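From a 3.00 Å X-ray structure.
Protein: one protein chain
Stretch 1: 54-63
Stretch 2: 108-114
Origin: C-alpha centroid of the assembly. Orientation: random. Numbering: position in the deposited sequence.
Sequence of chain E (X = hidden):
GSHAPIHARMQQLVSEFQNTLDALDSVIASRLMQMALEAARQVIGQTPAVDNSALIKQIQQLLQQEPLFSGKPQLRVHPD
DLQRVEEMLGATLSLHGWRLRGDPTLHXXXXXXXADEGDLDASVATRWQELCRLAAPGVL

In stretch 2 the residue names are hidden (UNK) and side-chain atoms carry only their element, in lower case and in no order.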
ATOM      1  N   ALA E  54       2.889 -31.609  24.457  1.00 64.90           N
ATOM      2  CA  ALA E  54       3.293 -30.365  23.805  1.00 55.09           C
ATOM      3  C   ALA E  54       3.313 -29.188  24.783  1.00 51.93           C
ATOM      4  O   ALA E  54       4.223 -28.356  24.746  1.00 51.06           O
ATOM      5  CB  ALA E  54       2.378 -30.063  22.630  1.00 51.04           C
ATOM      6  N   LEU E  55       2.298 -29.114  25.644  1.00 50.18           N
ATOM      7  CA  LEU E  55       2.236 -28.082  26.677  1.00 47.83           C
ATOM      8  C   LEU E  55       3.433 -28.185  27.618  1.00 48.53           C
ATOM      9  O   LEU E  55       4.085 -27.186  27.913  1.00 51.63           O
ATOM     10  CB  LEU E  55       0.928 -28.174  27.469  1.00 44.45           C
ATOM     11  CG  LEU E  55       0.804 -27.273  28.701  1.00 38.74           C
ATOM     12  CD1 LEU E  55       0.977 -25.833  28.305  1.00 42.38           C
ATOM     13  CD2 LEU E  55      -0.525 -27.465  29.403  1.00 39.22           C
ATOM     14  N   ILE E  56       3.726 -29.398  28.076  1.00 45.42           N
ATOM     15  CA  ILE E  56       4.878 -29.616  28.943  1.00 45.64           C
ATOM     16  C   ILE E  56       6.194 -29.232  28.269  1.00 41.99           C
ATOM     17  O   ILE E  56       7.153 -28.870  28.939  1.00 39.83           O
ATOM     18  CB  ILE E  56       4.963 -31.070  29.433  1.00 47.07           C
ATOM     19  CG1 ILE E  56       3.790 -31.376  30.354  1.00 46.57           C
ATOM     20  CG2 ILE E  56       6.259 -31.299  30.198  1.00 46.93           C
ATOM     21  CD1 ILE E  56       3.751 -30.481  31.565  1.00 47.64           C
ATOM     22  N   LYS E  57       6.249 -29.314  26.947  1.00 43.07           N
ATOM     23  CA  LYS E  57       7.469 -28.942  26.252  1.00 40.95           C
ATOM     24  C   LYS E  57       7.597 -27.435  26.167  1.00 42.75           C
ATOM     25  O   LYS E  57       8.696 -26.895  26.296  1.00 42.06           O
ATOM     26  CB  LYS E  57       7.522 -29.559  24.858  1.00 45.21           C
ATOM     27  CG  LYS E  57       7.727 -31.054  24.863  1.00 63.22           C
ATOM     28  CD  LYS E  57       7.868 -31.589  23.442  1.00 80.55           C
ATOM     29  CE  LYS E  57       7.879 -33.111  23.426  1.00 81.23           C
ATOM     30  NZ  LYS E  57       9.010 -33.665  24.219  1.00 85.00           N
ATOM     31  N   GLN E  58       6.471 -26.758  25.961  1.00 43.26           N
ATOM     32  CA  GLN E  58       6.466 -25.304  25.854  1.00 44.56           C
ATOM     33  C   GLN E  58       6.909 -24.653  27.158  1.00 41.70           C
ATOM     34  O   GLN E  58       7.689 -23.694  27.152  1.00 36.58           O
ATOM     35  CB  GLN E  58       5.074 -24.799  25.482  1.00 40.86           C
ATOM     36  CG  GLN E  58       4.998 -23.295  25.309  1.00 29.05           C
ATOM     37  CD  GLN E  58       5.649 -22.829  24.030  1.00 37.82           C
ATOM     38  OE1 GLN E  58       5.229 -23.208  22.943  1.00 46.15           O
ATOM     39  NE2 GLN E  58       6.674 -21.997  24.149  1.00 49.64           N
ATOM     40  N   ILE E  59       6.395 -25.172  28.271  1.00 36.36           N
ATOM     41  CA  ILE E  59       6.747 -24.659  29.590  1.00 37.59           C
ATOM     42  C   ILE E  59       8.238 -24.830  29.844  1.00 41.86           C
ATOM     43  O   ILE E  59       8.893 -23.925  30.373  1.00 42.98           O
ATOM     44  CB  ILE E  59       5.939 -25.339  30.699  1.00 30.44           C
ATOM     45  CG1 ILE E  59       4.461 -24.977  30.563  1.00 36.77           C
ATOM     46  CG2 ILE E  59       6.449 -24.913  32.049  1.00 30.42           C
ATOM     47  CD1 ILE E  59       3.552 -25.695  31.523  1.00 38.93           C
ATOM     48  N   GLN E  60       8.772 -25.985  29.456  1.00 37.24           N
ATOM     49  CA  GLN E  60      10.208 -26.209  29.489  1.00 39.12           C
ATOM     50  C   GLN E  60      10.916 -25.113  28.706  1.00 44.64           C
ATOM     51  O   GLN E  60      11.878 -24.514  29.185  1.00 44.71           O
ATOM     52  CB  GLN E  60      10.552 -27.563  28.883  1.00 43.38           C
ATOM     53  CG  GLN E  60      10.189 -28.756  29.746  1.00 52.00           C
ATOM     54  CD  GLN E  60      10.542 -30.072  29.073  1.00 66.57           C
ATOM     55  OE1 GLN E  60      10.942 -30.102  27.902  1.00 61.83           O
ATOM     56  NE2 GLN E  60      10.398 -31.167  29.808  1.00 74.76           N
ATOM     57  N   GLN E  61      10.436 -24.851  27.495  1.00 44.11           N
ATOM     58  CA  GLN E  61      11.019 -23.800  26.678  1.00 41.68           C
ATOM     59  C   GLN E  61      10.906 -22.449  27.368  1.00 37.34           C
ATOM     60  O   GLN E  61      11.848 -21.664  27.357  1.00 37.39           O
ATOM     61  CB  GLN E  61      10.348 -23.723  25.310  1.00 42.94           C
ATOM     62  CG  GLN E  61      10.206 -22.290  24.806  1.00 47.59           C
ATOM     63  CD  GLN E  61      10.611 -22.131  23.357  1.00 57.46           C
ATOM     64  OE1 GLN E  61       9.872 -22.510  22.446  1.00 53.10           O
ATOM     65  NE2 GLN E  61      11.796 -21.569  23.135  1.00 68.35           N
ATOM     66  N   LEU E  62       9.749 -22.174  27.961  1.00 38.91           N
ATOM     67  CA  LEU E  62       9.537 -20.880  28.601  1.00 38.01           C
ATOM     68  C   LEU E  62      10.513 -20.674  29.760  1.00 35.72           C
ATOM     69  O   LEU E  62      11.137 -19.623  29.879  1.00 33.56           O
ATOM     70  CB  LEU E  62       8.082 -20.720  29.054  1.00 33.86           C
ATOM     71  CG  LEU E  62       7.015 -20.707  27.955  1.00 33.67           C
ATOM     72  CD1 LEU E  62       5.616 -20.635  28.546  1.00 30.65           C
ATOM     73  CD2 LEU E  62       7.235 -19.562  26.994  1.00 30.23           C
ATOM     74  N   LEU E  63      10.661 -21.692  30.595  1.00 36.20           N
ATOM     75  CA  LEU E  63      11.548 -21.600  31.745  1.00 37.01           C
ATOM     76  C   LEU E  63      12.942 -21.129  31.346  1.00 37.83           C
ATOM     77  O   LEU E  63      13.575 -20.358  32.065  1.00 42.07           O
ATOM     78  CB  LEU E  63      11.599 -22.938  32.483  1.00 32.82           C
ATOM     79  CG  LEU E  63      10.358 -23.204  33.329  1.00 31.52           C
ATOM     80  CD1 LEU E  63      10.305 -24.626  33.854  1.00 32.87           C
ATOM     81  CD2 LEU E  63      10.309 -22.218  34.477  1.00 35.99           C
ATOM     82  N   UNK E 108      -6.990 -25.741  27.076  1.00 53.68           N
ATOM     83  CA  UNK E 108      -6.068 -26.848  27.293  1.00 56.36           C
ATOM     84  C   UNK E 108      -4.910 -26.802  26.301  1.00 49.46           C
ATOM     85  O   UNK E 108      -5.109 -26.486  25.135  1.00 53.73           O
ATOM     86  n   UNK E 108      -9.573 -28.912  29.442  1.00 72.21           N
ATOM     87  c   UNK E 108      -6.808 -28.182  27.139  1.00 69.75           C
ATOM     88  c   UNK E 108      -8.344 -29.253  28.937  1.00 72.42           C
ATOM     89  c   UNK E 108      -8.015 -28.317  28.014  1.00 70.63           C
ATOM     90  c   UNK E 108      -9.992 -27.808  28.846  1.00 73.37           C
ATOM     91  n   UNK E 108      -9.070 -27.431  27.977  1.00 70.99           N
ATOM     92  N   UNK E 109      -3.701 -27.108  26.762  1.00 54.81           N
ATOM     93  CA  UNK E 109      -2.555 -27.217  25.873  1.00 50.94           C
ATOM     94  C   UNK E 109      -1.850 -25.896  25.642  1.00 46.40           C
ATOM     95  O   UNK E 109      -1.025 -25.769  24.736  1.00 56.11           O
ATOM     96  N   UNK E 110      -2.161 -24.919  26.490  1.00 45.18           N
ATOM     97  CA  UNK E 110      -1.618 -23.578  26.371  1.00 48.07           C
ATOM     98  C   UNK E 110      -1.489 -22.906  27.723  1.00 43.29           C
ATOM     99  O   UNK E 110      -2.156 -23.300  28.680  1.00 40.34           O
ATOM    100  N   UNK E 111      -0.640 -21.887  27.800  1.00 38.92           N
ATOM    101  CA  UNK E 111      -0.293 -21.279  29.076  1.00 35.96           C
ATOM    102  C   UNK E 111       0.161 -19.834  28.925  1.00 38.54           C
ATOM    103  O   UNK E 111       0.422 -19.360  27.819  1.00 35.72           O
ATOM    104  c   UNK E 111       0.831 -22.068  29.721  1.00 31.47           C
ATOM    105  s   UNK E 111       2.325 -22.037  28.729  1.00 29.57           S
ATOM    106  N   UNK E 112       0.225 -19.125  30.043  1.00 38.71           N
ATOM    107  CA  UNK E 112       0.828 -17.802  30.065  1.00 43.95           C
ATOM    108  C   UNK E 112       1.694 -17.658  31.305  1.00 39.89           C
ATOM    109  O   UNK E 112       1.333 -18.141  32.373  1.00 37.52           O
ATOM    110  n   UNK E 112      -3.814 -14.217  27.647  1.00 42.42           N
ATOM    111  c   UNK E 112      -2.004 -15.407  28.853  1.00 41.26           C
ATOM    112  c   UNK E 112      -3.155 -15.528  27.870  1.00 42.68           C
ATOM    113  c   UNK E 112      -0.234 -16.698  30.055  1.00 44.34           C
ATOM    114  c   UNK E 112      -1.093 -16.627  28.804  1.00 39.85           C
ATOM    115  N   UNK E 113       2.836 -16.998  31.152  1.00 42.15           N
ATOM    116  CA  UNK E 113       3.692 -16.652  32.281  1.00 41.14           C
ATOM    117  C   UNK E 113       3.606 -15.152  32.510  1.00 38.17           C
ATOM    118  O   UNK E 113       3.847 -14.367  31.599  1.00 37.79           O
ATOM    119  c   UNK E 113       5.253 -18.475  31.571  1.00 40.33           C
ATOM    120  c   UNK E 113       5.984 -16.777  33.238  1.00 33.26           C
ATOM    121  c   UNK E 113       5.151 -17.020  32.007  1.00 35.73           C
ATOM    122  N   UNK E 114       3.268 -14.749  33.727  1.00 37.92           N
ATOM    123  CA  UNK E 114       3.073 -13.339  34.012  1.00 36.16           C
ATOM    124  C   UNK E 114       4.034 -12.840  35.076  1.00 31.19           C
ATOM    125  O   UNK E 114       4.182 -13.462  36.119  1.00 40.47           O
ATOM    126  o   UNK E 114       0.749 -13.964  33.790  1.00 46.98           O
ATOM    127  c   UNK E 114       1.637 -13.099  34.465  1.00 47.57           C
TER

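Position 108 carries one side-chain carbon followed by a five-membered ring of three carbons and two nitrogens. The end of this side chain leads away from the helix of stretch 1 and touches nothing there. The ring is an imidazole, so the residue is histidine; NE2 of H108 is hydrogen-bonded elsewhere in the structure, as suits a polar ring.

Position 109 has backbone atoms only. The loop comes close to the helix here: its CA lies 4.9 Å from CA of L55, and its C is 3.9 Å from CD1 of L55. The residue is glycine. Its phi/psi of 87/15 would jam a CB against the carbonyl oxygen of the preceding residue, and this alone calls for glycine. A CB would point sideways, 4.9 Å from CB of L55, so the helix does not itself require glycine.

Position 110 again lacks side-chain atoms, and the main chain meets stretch 1, its N 3.7 Å from CD1 of L55. This is a second glycine. Here the backbone is extended, at -150/159, and a CB would point away from the helix, so the contact itself does not demand its absence.

At position 111 a single carbon leads to a sulfur; CB lies 4.0 Å from CD1 of L55, and the sulfur 4.1 Å from CG1 of I59 and 3.6 Å from CD1 of L62. This is cysteine. Its CA-to-CB bond points toward the helix, and chi1 is p. A small, weakly polar side chain suits this buried site among three aliphatic neighbors.

Position 112 shows four carbons in a row ending in nitrogen, with no contact to stretch 1: lysine. Its CA-to-CB bond points away from the helix, and the long chain, with chi2 through chi4 all t, carries its amino group far from the apolar contact.

Position 113 has one carbon bearing two others, one of which lies 3.7 Å from CD1 of L62. This beta-branched group is valine, a shape at home in a strand. Its CA-to-CB bond points toward stretch 1, and CG2 makes the contact.

Position 114 has one carbon and one oxygen, out of reach of the helix. This is serine, at a partly exposed site where a small hydroxyl fits.

The contact is apolar, with no hydrogen bond across it. L55, I59 and L62 recur at spacings of four and three, along one side of the helix. L55 covers the glycine backbone, L62 reaches V113, and C111 touches all three helix residues, joining the two ends.

Stretch 2, residues 108-114: HGGCKVS
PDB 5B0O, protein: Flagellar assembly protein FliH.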